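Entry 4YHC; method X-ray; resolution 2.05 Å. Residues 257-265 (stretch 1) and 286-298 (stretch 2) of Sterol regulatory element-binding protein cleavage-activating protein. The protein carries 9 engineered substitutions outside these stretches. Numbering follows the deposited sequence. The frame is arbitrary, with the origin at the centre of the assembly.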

# COMPACT_ATOMS: atom_id res chain seq x y z
N SER A 257 -21.88 4.44 4.18
CA SER A 257 -21.78 3.02 3.89
C SER A 257 -21.93 2.89 2.43
O SER A 257 -22.89 3.38 1.85
N PHE A 258 -20.90 2.35 1.81
CA PHE A 258 -20.91 2.09 0.39
C PHE A 258 -21.55 0.70 0.24
O PHE A 258 -21.37 -0.11 1.10
N THR A 259 -22.25 0.45 -0.86
CA THR A 259 -22.85 -0.87 -1.10
C THR A 259 -21.97 -1.67 -2.03
O THR A 259 -21.63 -1.19 -3.10
N LEU A 260 -21.52 -2.84 -1.55
CA LEU A 260 -20.62 -3.72 -2.29
C LEU A 260 -21.08 -5.16 -2.20
O LEU A 260 -21.80 -5.54 -1.28
N PRO A 261 -20.59 -5.99 -3.08
CA PRO A 261 -20.80 -7.43 -2.91
C PRO A 261 -19.84 -7.97 -1.89
O PRO A 261 -18.99 -7.20 -1.35
N PRO A 262 -19.98 -9.26 -1.57
CA PRO A 262 -19.22 -9.87 -0.57
C PRO A 262 -17.75 -9.82 -0.93
O PRO A 262 -17.40 -10.07 -2.07
N ILE A 263 -16.92 -9.54 0.05
CA ILE A 263 -15.48 -9.24 -0.16
C ILE A 263 -14.70 -10.35 0.48
O ILE A 263 -14.98 -10.79 1.58
N LYS A 264 -13.71 -10.85 -0.22
CA LYS A 264 -12.82 -11.83 0.34
C LYS A 264 -11.92 -11.29 1.39
O LYS A 264 -11.37 -10.22 1.25
N VAL A 265 -11.79 -12.00 2.51
CA VAL A 265 -11.03 -11.55 3.60
C VAL A 265 -9.60 -11.09 3.18
O VAL A 265 -8.94 -11.65 2.32
N SER A 286 -12.07 11.75 -6.39
CA SER A 286 -12.58 10.35 -6.66
C SER A 286 -12.14 9.38 -5.62
O SER A 286 -11.18 9.68 -4.87
N ILE A 287 -12.87 8.26 -5.49
CA ILE A 287 -12.49 7.20 -4.56
C ILE A 287 -12.53 5.92 -5.37
O ILE A 287 -13.51 5.71 -6.13
N SER A 288 -11.57 5.04 -5.15
CA SER A 288 -11.49 3.74 -5.86
C SER A 288 -11.26 2.68 -4.83
O SER A 288 -10.40 2.85 -3.89
N PHE A 289 -11.99 1.57 -5.00
CA PHE A 289 -11.83 0.37 -4.15
C PHE A 289 -11.33 -0.75 -5.05
O PHE A 289 -11.76 -0.84 -6.22
N CYS A 290 -10.50 -1.61 -4.49
CA CYS A 290 -10.05 -2.84 -5.11
C CYS A 290 -10.31 -3.94 -4.14
O CYS A 290 -10.00 -3.83 -2.98
N PHE A 291 -10.84 -5.04 -4.64
CA PHE A 291 -11.10 -6.25 -3.80
C PHE A 291 -11.27 -7.51 -4.66
O PHE A 291 -11.38 -7.42 -5.89
N THR A 292 -11.19 -8.66 -4.00
CA THR A 292 -11.55 -9.95 -4.58
C THR A 292 -12.91 -10.33 -4.12
O THR A 292 -13.25 -10.29 -2.94
N HIS A 293 -13.74 -10.58 -5.09
CA HIS A 293 -15.13 -10.88 -4.89
C HIS A 293 -15.17 -12.27 -4.22
O HIS A 293 -14.55 -13.25 -4.73
N ALA A 294 -15.80 -12.35 -3.07
CA ALA A 294 -15.90 -13.59 -2.33
C ALA A 294 -16.72 -14.70 -3.01
O ALA A 294 -16.55 -15.85 -2.68
N VAL A 295 -17.54 -14.38 -3.99
CA VAL A 295 -18.34 -15.36 -4.68
C VAL A 295 -17.60 -15.85 -5.90
O VAL A 295 -17.31 -17.03 -5.99
N THR A 296 -17.26 -14.96 -6.79
CA THR A 296 -16.61 -15.36 -8.08
C THR A 296 -15.08 -15.45 -8.04
O THR A 296 -14.45 -15.86 -8.99
N GLU A 297 -14.49 -15.04 -6.91
CA GLU A 297 -13.07 -14.91 -6.80
C GLU A 297 -12.42 -14.08 -7.90
O GLU A 297 -11.25 -14.23 -8.14
N LYS A 298 -13.15 -13.19 -8.52
CA LYS A 298 -12.60 -12.24 -9.51
C LYS A 298 -12.09 -10.97 -8.79
O LYS A 298 -12.65 -10.54 -7.82

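The two stretches meet through a largely apolar side-chain contact, closed at one end by a single backbone bridge and a long salt bridge, with 662 Å² buried in all. From stretch 2, Ile-287, Phe-289 and Phe-291 alternate along the strand and point toward stretch 1, whereas the intervening Ser-288 and Cys-290 stay out of reach. Phe-258 (m) receives the edge of Phe-289 (m) on its ring face, Phe-258 CG lying 3.7 Å from Phe-289 CE2 with the planes at 82°, while its CZ lies 3.9 Å from CD1 of Ile-287 (m, t). Leu-260 (m, t) reaches Phe-289 and Phe-291, with CD1 3.9 Å from Phe-289 CD2 and CD2 4.1 Å from Phe-291 CE1. Phe-291 adopts the p rotamer, and CG1 of Ile-263 lies over its face, 3.7 Å from CD2, although the CA-to-CB bond of Ile-263 points away. Pro-261 CB approaches His-293 NE2 at 3.4 Å. Beyond this, Lys-264 N donates to Thr-292 O (2.8 Å) and Ala-294 N to Pro-262 O (3.0 Å), and Pro-262 CB lies 3.8 Å from Ala-294 CB. The His-293 ring is held from within its own stretch, ND1 accepting from Val-295 N at 3.2 Å. At the exposed end, the extended Lys-264 chain turns at chi4 (p), leaving NZ 3.9 Å from Glu-297 OE1.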

# COMPACT_ATOMS: atom_id res chain seq x y z
CB SER A 257 -22.87 2.23 4.61
OG SER A 257 -22.59 2.37 5.98
CB PHE A 258 -19.47 2.06 -0.20
CG PHE A 258 -18.77 3.41 -0.19
CD1 PHE A 258 -18.19 3.89 0.95
CD2 PHE A 258 -18.71 4.18 -1.31
CE1 PHE A 258 -17.51 5.11 0.97
CE2 PHE A 258 -18.01 5.38 -1.32
CZ PHE A 258 -17.45 5.86 -0.17
CB THR A 259 -24.26 -0.72 -1.76
OG1 THR A 259 -25.06 0.10 -0.92
CG2 THR A 259 -24.95 -2.08 -1.85
CB LEU A 260 -19.16 -3.66 -1.74
CG LEU A 260 -18.51 -2.29 -2.04
CD1 LEU A 260 -17.17 -2.25 -1.31
CD2 LEU A 260 -18.31 -1.99 -3.53
CB PRO A 261 -20.53 -7.98 -4.30
CG PRO A 261 -19.62 -7.03 -4.93
CD PRO A 261 -19.93 -5.66 -4.37
CB PRO A 262 -19.70 -11.32 -0.59
CG PRO A 262 -21.09 -11.25 -1.15
CD PRO A 262 -21.04 -10.18 -2.13
CB ILE A 263 -15.15 -7.86 0.44
CG1 ILE A 263 -15.71 -6.79 -0.47
CG2 ILE A 263 -13.63 -7.63 0.68
CD1 ILE A 263 -15.79 -5.44 0.19
CB LYS A 264 -12.01 -12.43 -0.79
CG LYS A 264 -11.26 -13.64 -0.37
CD LYS A 264 -10.81 -14.40 -1.62
CE LYS A 264 -9.80 -15.48 -1.28
NZ LYS A 264 -10.32 -16.21 -0.07
CB VAL A 265 -11.00 -12.56 4.78
CG1 VAL A 265 -10.25 -13.82 4.31
CG2 VAL A 265 -10.26 -11.91 5.93
CB SER A 286 -12.20 9.79 -8.02
OG SER A 286 -10.81 9.58 -8.20
CB ILE A 287 -13.50 7.07 -3.43
CG1 ILE A 287 -13.80 8.41 -2.81
CG2 ILE A 287 -13.02 6.06 -2.37
CD1 ILE A 287 -14.90 8.37 -1.75
CB SER A 288 -10.33 3.67 -6.81
OG SER A 288 -10.39 4.60 -7.85
CB PHE A 289 -13.14 -0.14 -3.54
CG PHE A 289 -13.85 0.80 -2.66
CD1 PHE A 289 -13.15 1.66 -1.80
CD2 PHE A 289 -15.21 0.83 -2.62
CE1 PHE A 289 -13.82 2.55 -0.96
CE2 PHE A 289 -15.87 1.71 -1.77
CZ PHE A 289 -15.16 2.61 -0.97
CB CYS A 290 -8.53 -2.80 -5.42
SG CYS A 290 -7.91 -4.32 -6.17
CB PHE A 291 -12.28 -6.02 -2.85
CG PHE A 291 -13.57 -5.81 -3.55
CD1 PHE A 291 -14.00 -4.56 -3.93
CD2 PHE A 291 -14.35 -6.92 -3.87
CE1 PHE A 291 -15.22 -4.40 -4.57
CE2 PHE A 291 -15.55 -6.78 -4.52
CZ PHE A 291 -15.99 -5.52 -4.88
CB THR A 292 -10.53 -11.01 -4.21
OG1 THR A 292 -9.26 -10.56 -4.70
CG2 THR A 292 -10.85 -12.40 -4.87
CB HIS A 293 -15.76 -10.90 -6.28
CG HIS A 293 -17.25 -10.80 -6.28
ND1 HIS A 293 -18.07 -11.77 -5.71
CD2 HIS A 293 -18.06 -9.84 -6.74
CE1 HIS A 293 -19.33 -11.41 -5.88
NE2 HIS A 293 -19.34 -10.24 -6.51
CB ALA A 294 -16.49 -13.32 -0.94
CB VAL A 295 -19.73 -14.85 -5.11
CG1 VAL A 295 -20.55 -15.97 -5.84
CG2 VAL A 295 -20.49 -14.32 -3.90
CB THR A 296 -16.96 -14.34 -9.16
OG1 THR A 296 -16.51 -13.05 -8.75
CG2 THR A 296 -18.50 -14.27 -9.35
CB GLU A 297 -12.42 -16.30 -6.71
CG GLU A 297 -12.87 -17.04 -5.46
CD GLU A 297 -11.90 -16.94 -4.29
OE1 GLU A 297 -12.17 -17.57 -3.23
OE2 GLU A 297 -10.87 -16.23 -4.41
CB LYS A 298 -13.64 -11.81 -10.54
CG LYS A 298 -14.18 -12.94 -11.41
CD LYS A 298 -13.18 -13.36 -12.46
CE LYS A 298 -13.82 -14.28 -13.50
NZ LYS A 298 -13.66 -15.67 -13.05